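6'''-hydroxyparomomycin C oxidase (Microbacterium trichothecenolyticum, PDB 7DVE) oxidises the C3 hydroxyl of the sugar in C-glycosides such as isoorientin and mangiferin, using FAD and passing electrons to oxygen to form hydrogen peroxide. Local coordinates at residues V237-V242 against G258-V263; V330-F335 against P340-V345. One frame throughout, in Å; residues are numbered along the deposited sequence.

How the contacts relate
Contact 1 and contact 2 lie on opposite sides of the centre of the chain, with their centres 42 Å apart and their nearest atoms about 31 Å apart. They do not touch. The FAD spans much of the gap. Contact 1 (237-242 with 258-263) is a surface contact at the adenine end, where the backbone of Val-237 pairs with the base. Contact 2 (330-335 with 340-345) is buried in the large antiparallel sheet beyond the flavin end. There the side chain of Gln-344 has its nearest atoms about 5 Å from FAD and about 4 Å from the side chain of Ala-131, which binds FAD. Both segments of contact 1 come earlier in the sequence than those of contact 2.

Contact 1: V237-V242 against G258-V263; sequences VTRVLV and GERRDV. With FAD (flavin-adenine dinucleotide), chain C.
Arg-260 reaches across to Thr-238 and Arg-239, and Leu-241 meets Asp-262. The setting is a three-stranded antiparallel meander inserted into the FAD-binding Rossmann fold, as in other GMC oxidoreductases. Strands 235-243 and 260-264 are its two outer strands. Strand 246-254 runs between them, so the short strand axes stay 8.6 Å apart and point roughly the same way, at 34°. Only side chains can bridge that gap.

The side chain of Arg-260 reaches across the middle strand. Its CB points toward strand 237-242. CG lies opposite the carbonyl carbon, and the chain bends at CD. From CB to NE nothing of strand 237-242 is met; the side chain also touches Val-251 and Thr-253 of the middle strand. CZ then comes near NH2 of Arg-239. NH1 stands 3.6 Å from OG1 of Thr-238, a near approach without a bond. NH2 of Arg-239 faces both NH1 and NH2 of Arg-260 at the guanidinium edge, in its plane, 3.1 Å from NH2. The two groups are tilted by 30° to each other. All are donors, so no hydrogen bond joins them, and two like charges so close are probably unfavourable; the exact placing of the tips is doubtful. Asp-262 does not bridge to Arg-239: its OD1 is 5.8 Å from NH1 of Arg-239.

Farther along, Leu-241 crosses Asp-262 at about a right angle. Its CD1 packs on CB of Asp-262 at 3.8 Å and also lies near the carboxylate carbon. This is the apolar part of the contact.

At the other end of the strand, Val-237 reads the adenine of FAD with its backbone. N6A gives a weak bond to Val-237 O, and Val-237 N gives a nearly straight one (170°) to N1A at 3.1 Å.

Contact 2: V330-F335 against P340-V345; sequences VTWVPF and PFHGQV
Four backbone hydrogen bonds join Thr-331 to Val-345 and Val-333 to Gly-343, two for each pair. Thr-331 N meets Val-345 O at 2.8 Å, in the carbonyl plane. Val-333 N points almost straight at Gly-343 O (175°), yet it stands above that carbonyl's plane. CA-H...O contacts add to the ladder, among them Gln-344 CA to Thr-331 O.

A water extends the polar network on the Trp-332 side. It accepts from Trp-332 NE1 at 2.9 Å and from Phe-335 N at 2.8 Å, and it also bonds to His-342 ND1. On the far edge of the imidazole, NE2 donates to Gln-344 OE1 at 2.7 Å. Bonds at both nitrogens probably hold the ring's rotation. Asn-488 also bonds to Gln-344 OE1.

The two strands form a beta hairpin in the large antiparallel sheet of this GMC oxidoreductase. Strand 196-204 flanks 330-333, and strand 366-373 flanks 341-347. The hairpin places Gln-344 near Ala-131 and Thr-129, which bind FAD.

Trp-332 CG lies anti to the backbone N (chi1 175°). This sets NE1 and CD1 beside His-342 ND1 and CE1, with NE1 3.6 Å from ND1 and the ring planes at 47°. Pro-334 CG sits over one indole face, toward its rim. Thr-331, Val-333 and Val-345 project from the other side of the sheet onto helix 176-183. Phe-335 lays CE2 against Pro-340, 3.5 Å from its CB.

Contact 1: V237-V242 against G258-V263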
ATOM      1  N   VAL A 237     -12.023 -15.632   2.844  1.00 69.44           N
ATOM      2  CA  VAL A 237     -11.612 -16.278   4.082  1.00 69.53           C
ATOM      3  C   VAL A 237     -12.430 -15.660   5.211  1.00 73.40           C
ATOM      4  O   VAL A 237     -12.337 -14.453   5.467  1.00 72.41           O
ATOM      5  CB  VAL A 237     -10.101 -16.122   4.325  1.00 68.45           C
ATOM      6  CG1 VAL A 237      -9.691 -16.714   5.675  1.00 70.21           C
ATOM      7  CG2 VAL A 237      -9.317 -16.797   3.210  1.00 67.11           C
ATOM      8  N   THR A 238     -13.255 -16.484   5.868  1.00 71.59           N
ATOM      9  CA  THR A 238     -14.094 -16.022   6.963  1.00 73.82           C
ATOM     10  C   THR A 238     -13.501 -16.313   8.335  1.00 76.60           C
ATOM     11  O   THR A 238     -13.921 -15.690   9.316  1.00 71.71           O
ATOM     12  CB  THR A 238     -15.484 -16.659   6.879  1.00 74.06           C
ATOM     13  OG1 THR A 238     -15.348 -18.079   6.801  1.00 81.17           O
ATOM     14  CG2 THR A 238     -16.206 -16.185   5.645  1.00 73.02           C
ATOM     15  N   ARG A 239     -12.516 -17.209   8.424  1.00 78.12           N
ATOM     16  CA  ARG A 239     -11.994 -17.617   9.719  1.00 76.85           C
ATOM     17  C   ARG A 239     -10.592 -18.196   9.564  1.00 75.67           C
ATOM     18  O   ARG A 239     -10.318 -18.936   8.617  1.00 75.48           O
ATOM     19  CB  ARG A 239     -12.917 -18.650  10.368  1.00 77.10           C
ATOM     20  CG  ARG A 239     -12.883 -18.660  11.874  1.00 82.36           C
ATOM     21  CD  ARG A 239     -13.735 -19.806  12.461  1.00 89.46           C
ATOM     22  NE  ARG A 239     -14.912 -20.096  11.647  1.00 95.11           N
ATOM     23  CZ  ARG A 239     -15.519 -21.276  11.588  1.00 98.76           C
ATOM     24  NH1 ARG A 239     -15.085 -22.314  12.288  1.00 97.79           N
ATOM     25  NH2 ARG A 239     -16.598 -21.414  10.818  1.00100.14           N
ATOM     26  N   VAL A 240      -9.720 -17.860  10.508  1.00 76.46           N
ATOM     27  CA  VAL A 240      -8.473 -18.586  10.711  1.00 77.16           C
ATOM     28  C   VAL A 240      -8.750 -19.726  11.685  1.00 81.02           C
ATOM     29  O   VAL A 240      -9.121 -19.489  12.841  1.00 79.99           O
ATOM     30  CB  VAL A 240      -7.367 -17.670  11.247  1.00 76.87           C
ATOM     31  CG1 VAL A 240      -6.101 -18.490  11.533  1.00 75.10           C
ATOM     32  CG2 VAL A 240      -7.084 -16.529  10.262  1.00 72.92           C
ATOM     33  N   LEU A 241      -8.589 -20.961  11.212  1.00 80.73           N
ATOM     34  CA  LEU A 241      -8.767 -22.126  12.069  1.00 81.51           C
ATOM     35  C   LEU A 241      -7.576 -22.248  13.003  1.00 83.90           C
ATOM     36  O   LEU A 241      -6.433 -22.394  12.549  1.00 83.33           O
ATOM     37  CB  LEU A 241      -8.913 -23.393  11.230  1.00 81.46           C
ATOM     38  CG  LEU A 241     -10.188 -23.523  10.392  1.00 83.14           C
ATOM     39  CD1 LEU A 241     -10.064 -24.658   9.386  1.00 83.02           C
ATOM     40  CD2 LEU A 241     -11.394 -23.730  11.299  1.00 80.42           C
ATOM     41  N   VAL A 242      -7.846 -22.178  14.302  1.00 84.98           N
ATOM     42  CA  VAL A 242      -6.850 -22.386  15.344  1.00 89.29           C
ATOM     43  C   VAL A 242      -7.140 -23.715  16.034  1.00 93.69           C
ATOM     44  O   VAL A 242      -8.302 -24.066  16.267  1.00 93.22           O
ATOM     45  CB  VAL A 242      -6.850 -21.209  16.341  1.00 91.28           C
ATOM     46  CG1 VAL A 242      -8.277 -20.844  16.712  1.00 91.28           C
ATOM     47  CG2 VAL A 242      -6.049 -21.561  17.600  1.00 92.71           C
ATOM     48  N   GLY A 258     -20.954 -20.090  -2.983  1.00106.39           N
ATOM     49  CA  GLY A 258     -21.318 -19.930  -1.593  1.00105.22           C
ATOM     50  C   GLY A 258     -20.913 -21.061  -0.676  1.00108.46           C
ATOM     51  O   GLY A 258     -21.116 -20.950   0.540  1.00107.26           O
ATOM     52  N   GLU A 259     -20.351 -22.144  -1.206  1.00115.68           N
ATOM     53  CA  GLU A 259     -19.966 -23.261  -0.356  1.00114.57           C
ATOM     54  C   GLU A 259     -18.716 -22.919   0.447  1.00112.08           C
ATOM     55  O   GLU A 259     -17.773 -22.305  -0.063  1.00110.14           O
ATOM     56  CB  GLU A 259     -19.719 -24.522  -1.186  1.00115.29           C
ATOM     57  CG  GLU A 259     -18.700 -24.353  -2.297  1.00119.73           C
ATOM     58  CD  GLU A 259     -17.875 -25.600  -2.537  1.00124.31           C
ATOM     59  OE1 GLU A 259     -16.668 -25.582  -2.201  1.00120.41           O
ATOM     60  OE2 GLU A 259     -18.436 -26.601  -3.042  1.00127.22           O
ATOM     61  N   ARG A 260     -18.713 -23.319   1.715  1.00103.23           N
ATOM     62  CA  ARG A 260     -17.545 -23.190   2.569  1.00 94.76           C
ATOM     63  C   ARG A 260     -16.777 -24.503   2.597  1.00 94.55           C
ATOM     64  O   ARG A 260     -17.339 -25.587   2.410  1.00 95.11           O
ATOM     65  CB  ARG A 260     -17.935 -22.764   3.991  1.00 95.73           C
ATOM     66  CG  ARG A 260     -18.684 -21.432   4.042  1.00 98.08           C
ATOM     67  CD  ARG A 260     -18.955 -20.920   5.458  1.00 98.01           C
ATOM     68  NE  ARG A 260     -18.792 -21.937   6.488  1.00104.36           N
ATOM     69  CZ  ARG A 260     -18.252 -21.721   7.682  1.00104.16           C
ATOM     70  NH1 ARG A 260     -17.755 -20.536   8.010  1.00101.31           N
ATOM     71  NH2 ARG A 260     -18.219 -22.715   8.570  1.00101.76           N
ATOM     72  N   ARG A 261     -15.474 -24.386   2.804  1.00 90.46           N
ATOM     73  CA  ARG A 261     -14.623 -25.552   2.949  1.00 88.28           C
ATOM     74  C   ARG A 261     -13.452 -25.148   3.825  1.00 84.99           C
ATOM     75  O   ARG A 261     -13.008 -23.998   3.778  1.00 83.39           O
ATOM     76  CB  ARG A 261     -14.143 -26.077   1.592  1.00 89.91           C
ATOM     77  N   ASP A 262     -12.985 -26.080   4.649  1.00 83.30           N
ATOM     78  CA  ASP A 262     -11.787 -25.870   5.447  1.00 82.49           C
ATOM     79  C   ASP A 262     -10.561 -26.255   4.635  1.00 82.99           C
ATOM     80  O   ASP A 262     -10.561 -27.270   3.934  1.00 81.43           O
ATOM     81  CB  ASP A 262     -11.822 -26.706   6.726  1.00 84.19           C
ATOM     82  CG  ASP A 262     -13.026 -26.406   7.597  1.00 83.20           C
ATOM     83  OD1 ASP A 262     -13.543 -25.270   7.568  1.00 83.89           O
ATOM     84  OD2 ASP A 262     -13.465 -27.333   8.303  1.00 85.43           O
ATOM     85  N   VAL A 263      -9.522 -25.429   4.719  1.00 82.35           N
ATOM     86  CA  VAL A 263      -8.202 -25.752   4.196  1.00 82.55           C
ATOM     87  C   VAL A 263      -7.252 -25.802   5.383  1.00 82.64           C
ATOM     88  O   VAL A 263      -7.036 -24.781   6.050  1.00 81.41           O
ATOM     89  CB  VAL A 263      -7.727 -24.720   3.155  1.00 80.20           C
ATOM     90  CG1 VAL A 263      -6.365 -25.094   2.622  1.00 80.38           C
ATOM     91  CG2 VAL A 263      -8.729 -24.607   2.018  1.00 80.48           C
TER
HETATM   92  PA  FAD C 801      -3.885  -4.621  -0.431  1.00 52.71           P
HETATM   93  O1A FAD C 801      -5.166  -4.001  -0.016  1.00 53.98           O
HETATM   94  O2A FAD C 801      -3.085  -3.971  -1.495  1.00 51.84           O
HETATM   95  O5B FAD C 801      -4.328  -6.119  -0.833  1.00 55.82           O
HETATM   96  C5B FAD C 801      -5.045  -6.912   0.117  1.00 52.77           C
HETATM   97  C4B FAD C 801      -5.902  -7.922  -0.601  1.00 54.23           C
HETATM   98  O4B FAD C 801      -6.527  -8.718   0.449  1.00 55.29           O
HETATM   99  C3B FAD C 801      -7.064  -7.236  -1.348  1.00 56.76           C
HETATM  100  O3B FAD C 801      -7.060  -7.702  -2.711  1.00 55.53           O
HETATM  101  C2B FAD C 801      -8.281  -7.784  -0.588  1.00 54.00           C
HETATM  102  O2B FAD C 801      -9.391  -8.021  -1.458  1.00 53.14           O
HETATM  103  C1B FAD C 801      -7.783  -9.120  -0.077  1.00 56.53           C
HETATM  104  N9A FAD C 801      -8.638  -9.614   1.062  1.00 58.82           N
HETATM  105  C8A FAD C 801      -8.911  -8.839   2.125  1.00 57.00           C
HETATM  106  N7A FAD C 801      -9.674  -9.536   2.973  1.00 58.51           N
HETATM  107  C5A FAD C 801      -9.887 -10.743   2.444  1.00 61.01           C
HETATM  108  C6A FAD C 801     -10.566 -11.803   2.906  1.00 63.10           C
HETATM  109  N6A FAD C 801     -11.156 -11.654   4.091  1.00 63.88           N
HETATM  110  N1A FAD C 801     -10.652 -12.959   2.220  1.00 63.15           N
HETATM  111  C2A FAD C 801     -10.005 -13.038   0.986  1.00 63.43           C
HETATM  112  N3A FAD C 801      -9.286 -11.918   0.526  1.00 60.31           N
HETATM  113  C4A FAD C 801      -9.242 -10.796   1.263  1.00 60.47           C
HETATM  114  N1  FAD C 801       1.265   3.062  -1.895  1.00 46.90           N
HETATM  115  C2  FAD C 801       2.602   3.415  -1.952  1.00 48.94           C
HETATM  116  O2  FAD C 801       3.378   2.851  -1.188  1.00 47.44           O
HETATM  117  N3  FAD C 801       3.037   4.402  -2.851  1.00 49.43           N
HETATM  118  C4  FAD C 801       2.116   5.003  -3.738  1.00 46.34           C
HETATM  119  O4  FAD C 801       2.514   5.853  -4.541  1.00 44.99           O
HETATM  120  C4X FAD C 801       0.776   4.636  -3.667  1.00 47.60           C
HETATM  121  N5  FAD C 801      -0.171   5.213  -4.447  1.00 48.00           N
HETATM  122  C5X FAD C 801      -1.444   4.724  -4.440  1.00 47.91           C
HETATM  123  C6  FAD C 801      -2.410   5.210  -5.341  1.00 46.89           C
HETATM  124  C7  FAD C 801      -3.699   4.690  -5.395  1.00 47.81           C
HETATM  125  C7M FAD C 801      -4.735   5.243  -6.406  1.00 47.59           C
HETATM  126  C8  FAD C 801      -4.053   3.659  -4.524  1.00 47.10           C
HETATM  127  C8M FAD C 801      -5.478   3.076  -4.570  1.00 46.92           C
HETATM  128  C9  FAD C 801      -3.103   3.172  -3.615  1.00 48.01           C
HETATM  129  C9A FAD C 801      -1.800   3.701  -3.560  1.00 46.91           C
HETATM  130  N10 FAD C 801      -0.885   3.246  -2.673  1.00 48.35           N
HETATM  131  C10 FAD C 801       0.380   3.664  -2.744  1.00 47.89           C
HETATM  132  C1' FAD C 801      -1.212   2.255  -1.609  1.00 47.91           C
HETATM  133  C2' FAD C 801      -0.865   0.799  -1.943  1.00 49.69           C
HETATM  134  O2' FAD C 801      -1.724   0.361  -3.009  1.00 49.02           O
HETATM  135  C3' FAD C 801      -1.002  -0.101  -0.670  1.00 48.66           C
HETATM  136  O3' FAD C 801      -0.097   0.351   0.346  1.00 49.14           O
HETATM  137  C4' FAD C 801      -0.616  -1.551  -0.969  1.00 50.60           C
HETATM  138  O4' FAD C 801      -1.433  -2.054  -2.016  1.00 49.37           O
HETATM  139  C5' FAD C 801      -0.818  -2.435   0.292  1.00 52.64           C
HETATM  140  O5' FAD C 801      -0.668  -3.829  -0.043  1.00 52.08           O
HETATM  141  P   FAD C 801      -1.329  -5.033   0.813  1.00 53.84           P
HETATM  142  O1P FAD C 801      -1.221  -6.342   0.112  1.00 54.13           O
HETATM  143  O2P FAD C 801      -0.769  -4.892   2.173  1.00 54.87           O
HETATM  144  O3P FAD C 801      -2.932  -4.816   0.849  1.00 54.12           O

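Contact 2: V330-F335 against P340-V345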
ATOM      1  N   VAL A 330       8.313  11.894 -11.392  1.00 47.42           N
ATOM      2  CA  VAL A 330       7.999  11.993  -9.971  1.00 46.92           C
ATOM      3  C   VAL A 330       9.297  12.321  -9.239  1.00 48.85           C
ATOM      4  O   VAL A 330      10.298  11.612  -9.394  1.00 44.44           O
ATOM      5  CB  VAL A 330       7.375  10.689  -9.414  1.00 48.48           C
ATOM      6  CG1 VAL A 330       6.914  10.867  -7.975  1.00 46.63           C
ATOM      7  CG2 VAL A 330       6.197  10.222 -10.276  1.00 46.26           C
ATOM      8  N   THR A 331       9.283  13.406  -8.478  1.00 47.70           N
ATOM      9  CA  THR A 331      10.366  13.806  -7.601  1.00 48.42           C
ATOM     10  C   THR A 331       9.972  13.606  -6.139  1.00 49.83           C
ATOM     11  O   THR A 331       8.810  13.808  -5.743  1.00 47.78           O
ATOM     12  CB  THR A 331      10.740  15.274  -7.816  1.00 48.94           C
ATOM     13  OG1 THR A 331      11.093  15.489  -9.175  1.00 48.93           O
ATOM     14  CG2 THR A 331      11.910  15.682  -6.933  1.00 51.00           C
ATOM     15  N   TRP A 332      10.985  13.275  -5.344  1.00 49.87           N
ATOM     16  CA  TRP A 332      10.875  12.915  -3.945  1.00 49.92           C
ATOM     17  C   TRP A 332      11.537  13.996  -3.100  1.00 53.07           C
ATOM     18  O   TRP A 332      12.703  14.329  -3.324  1.00 53.43           O
ATOM     19  CB  TRP A 332      11.557  11.567  -3.728  1.00 50.41           C
ATOM     20  CG  TRP A 332      11.633  11.090  -2.318  1.00 54.43           C
ATOM     21  CD1 TRP A 332      10.845  11.479  -1.271  1.00 50.30           C
ATOM     22  CD2 TRP A 332      12.538  10.101  -1.802  1.00 52.07           C
ATOM     23  NE1 TRP A 332      11.206  10.798  -0.139  1.00 51.73           N
ATOM     24  CE2 TRP A 332      12.246   9.952  -0.432  1.00 53.02           C
ATOM     25  CE3 TRP A 332      13.570   9.338  -2.368  1.00 53.07           C
ATOM     26  CZ2 TRP A 332      12.935   9.062   0.385  1.00 51.80           C
ATOM     27  CZ3 TRP A 332      14.262   8.458  -1.567  1.00 53.16           C
ATOM     28  CH2 TRP A 332      13.947   8.328  -0.197  1.00 56.73           C
ATOM     29  N   VAL A 333      10.791  14.552  -2.146  1.00 52.49           N
ATOM     30  CA  VAL A 333      11.311  15.502  -1.169  1.00 52.14           C
ATOM     31  C   VAL A 333      11.297  14.787   0.175  1.00 54.25           C
ATOM     32  O   VAL A 333      10.241  14.702   0.823  1.00 52.48           O
ATOM     33  CB  VAL A 333      10.488  16.797  -1.118  1.00 53.14           C
ATOM     34  CG1 VAL A 333      11.243  17.856  -0.291  1.00 52.81           C
ATOM     35  CG2 VAL A 333      10.167  17.292  -2.531  1.00 49.98           C
ATOM     36  N   PRO A 334      12.440  14.264   0.623  1.00 57.44           N
ATOM     37  CA  PRO A 334      12.433  13.290   1.721  1.00 56.92           C
ATOM     38  C   PRO A 334      12.074  13.877   3.075  1.00 57.27           C
ATOM     39  O   PRO A 334      12.383  15.026   3.395  1.00 57.16           O
ATOM     40  CB  PRO A 334      13.868  12.751   1.725  1.00 59.30           C
ATOM     41  CG  PRO A 334      14.332  12.960   0.303  1.00 61.12           C
ATOM     42  CD  PRO A 334      13.699  14.248  -0.142  1.00 56.84           C
ATOM     43  N   PHE A 335      11.382  13.041   3.853  1.00 56.80           N
ATOM     44  CA  PHE A 335      11.172  13.236   5.282  1.00 58.85           C
ATOM     45  C   PHE A 335      12.497  13.356   6.043  1.00 61.90           C
ATOM     46  O   PHE A 335      13.432  12.584   5.816  1.00 61.26           O
ATOM     47  CB  PHE A 335      10.366  12.041   5.810  1.00 55.57           C
ATOM     48  CG  PHE A 335      10.125  12.055   7.300  1.00 61.45           C
ATOM     49  CD1 PHE A 335      11.117  11.622   8.198  1.00 59.44           C
ATOM     50  CD2 PHE A 335       8.894  12.475   7.811  1.00 55.70           C
ATOM     51  CE1 PHE A 335      10.883  11.631   9.567  1.00 62.35           C
ATOM     52  CE2 PHE A 335       8.656  12.472   9.181  1.00 59.91           C
ATOM     53  CZ  PHE A 335       9.653  12.056  10.063  1.00 59.39           C
ATOM     54  N   PRO A 340       9.256  17.158   9.069  1.00 64.54           N
ATOM     55  CA  PRO A 340       8.659  15.810   9.093  1.00 61.50           C
ATOM     56  C   PRO A 340       7.478  15.621   8.141  1.00 60.44           C
ATOM     57  O   PRO A 340       6.379  15.228   8.543  1.00 57.57           O
ATOM     58  CB  PRO A 340       8.265  15.658  10.571  1.00 61.05           C
ATOM     59  CG  PRO A 340       7.984  17.032  11.033  1.00 60.77           C
ATOM     60  CD  PRO A 340       8.885  17.955  10.253  1.00 64.65           C
ATOM     61  N   PHE A 341       7.726  15.822   6.840  1.00 58.02           N
ATOM     62  CA  PHE A 341       6.747  15.549   5.797  1.00 54.74           C
ATOM     63  C   PHE A 341       7.394  14.784   4.655  1.00 56.35           C
ATOM     64  O   PHE A 341       8.515  15.089   4.237  1.00 57.36           O
ATOM     65  CB  PHE A 341       6.121  16.849   5.256  1.00 57.17           C
ATOM     66  CG  PHE A 341       6.086  17.941   6.262  1.00 56.89           C
ATOM     67  CD1 PHE A 341       5.131  17.941   7.256  1.00 56.45           C
ATOM     68  CD2 PHE A 341       7.056  18.931   6.262  1.00 58.79           C
ATOM     69  CE1 PHE A 341       5.128  18.939   8.238  1.00 59.72           C
ATOM     70  CE2 PHE A 341       7.065  19.927   7.234  1.00 62.45           C
ATOM     71  CZ  PHE A 341       6.099  19.935   8.224  1.00 58.88           C
ATOM     72  N   HIS A 342       6.683  13.793   4.138  1.00 55.57           N
ATOM     73  CA  HIS A 342       7.090  13.165   2.889  1.00 52.06           C
ATOM     74  C   HIS A 342       6.463  13.956   1.743  1.00 53.59           C
ATOM     75  O   HIS A 342       5.246  14.165   1.729  1.00 51.37           O
ATOM     76  CB  HIS A 342       6.660  11.704   2.848  1.00 50.17           C
ATOM     77  CG  HIS A 342       6.594  11.135   1.471  1.00 51.96           C
ATOM     78  ND1 HIS A 342       7.709  10.668   0.808  1.00 49.31           N
ATOM     79  CD2 HIS A 342       5.551  10.985   0.616  1.00 50.78           C
ATOM     80  CE1 HIS A 342       7.353  10.230  -0.385  1.00 50.80           C
ATOM     81  NE2 HIS A 342       6.047  10.403  -0.524  1.00 51.50           N
ATOM     82  N   GLY A 343       7.284  14.415   0.801  1.00 51.73           N
ATOM     83  CA  GLY A 343       6.814  15.222  -0.310  1.00 49.50           C
ATOM     84  C   GLY A 343       7.023  14.504  -1.630  1.00 51.18           C
ATOM     85  O   GLY A 343       8.057  13.873  -1.852  1.00 47.73           O
ATOM     86  N   GLN A 344       6.046  14.612  -2.509  1.00 48.52           N
ATOM     87  CA  GLN A 344       6.271  14.145  -3.855  1.00 46.83           C
ATOM     88  C   GLN A 344       5.656  15.145  -4.813  1.00 48.34           C
ATOM     89  O   GLN A 344       4.594  15.715  -4.539  1.00 44.98           O
ATOM     90  CB  GLN A 344       5.706  12.737  -4.087  1.00 48.04           C
ATOM     91  CG  GLN A 344       4.265  12.552  -3.706  1.00 49.10           C
ATOM     92  CD  GLN A 344       3.905  11.084  -3.515  1.00 50.56           C
ATOM     93  OE1 GLN A 344       4.598  10.327  -2.806  1.00 49.20           O
ATOM     94  NE2 GLN A 344       2.815  10.676  -4.148  1.00 48.08           N
ATOM     95  N   VAL A 345       6.376  15.372  -5.913  1.00 46.81           N
ATOM     96  CA  VAL A 345       5.943  16.198  -7.030  1.00 47.77           C
ATOM     97  C   VAL A 345       5.769  15.285  -8.234  1.00 45.88           C
ATOM     98  O   VAL A 345       6.648  14.467  -8.522  1.00 47.65           O
ATOM     99  CB  VAL A 345       6.964  17.310  -7.321  1.00 48.03           C
ATOM    100  CG1 VAL A 345       6.388  18.285  -8.326  1.00 47.93           C
ATOM    101  CG2 VAL A 345       7.345  18.001  -6.049  1.00 43.00           C
TER
HETATM  102  O   HOH W   1      10.182  10.896   2.596  1.00 49.63           O
HETATM  103  O   HOH W   2       8.931  16.871   2.382  1.00 53.77           O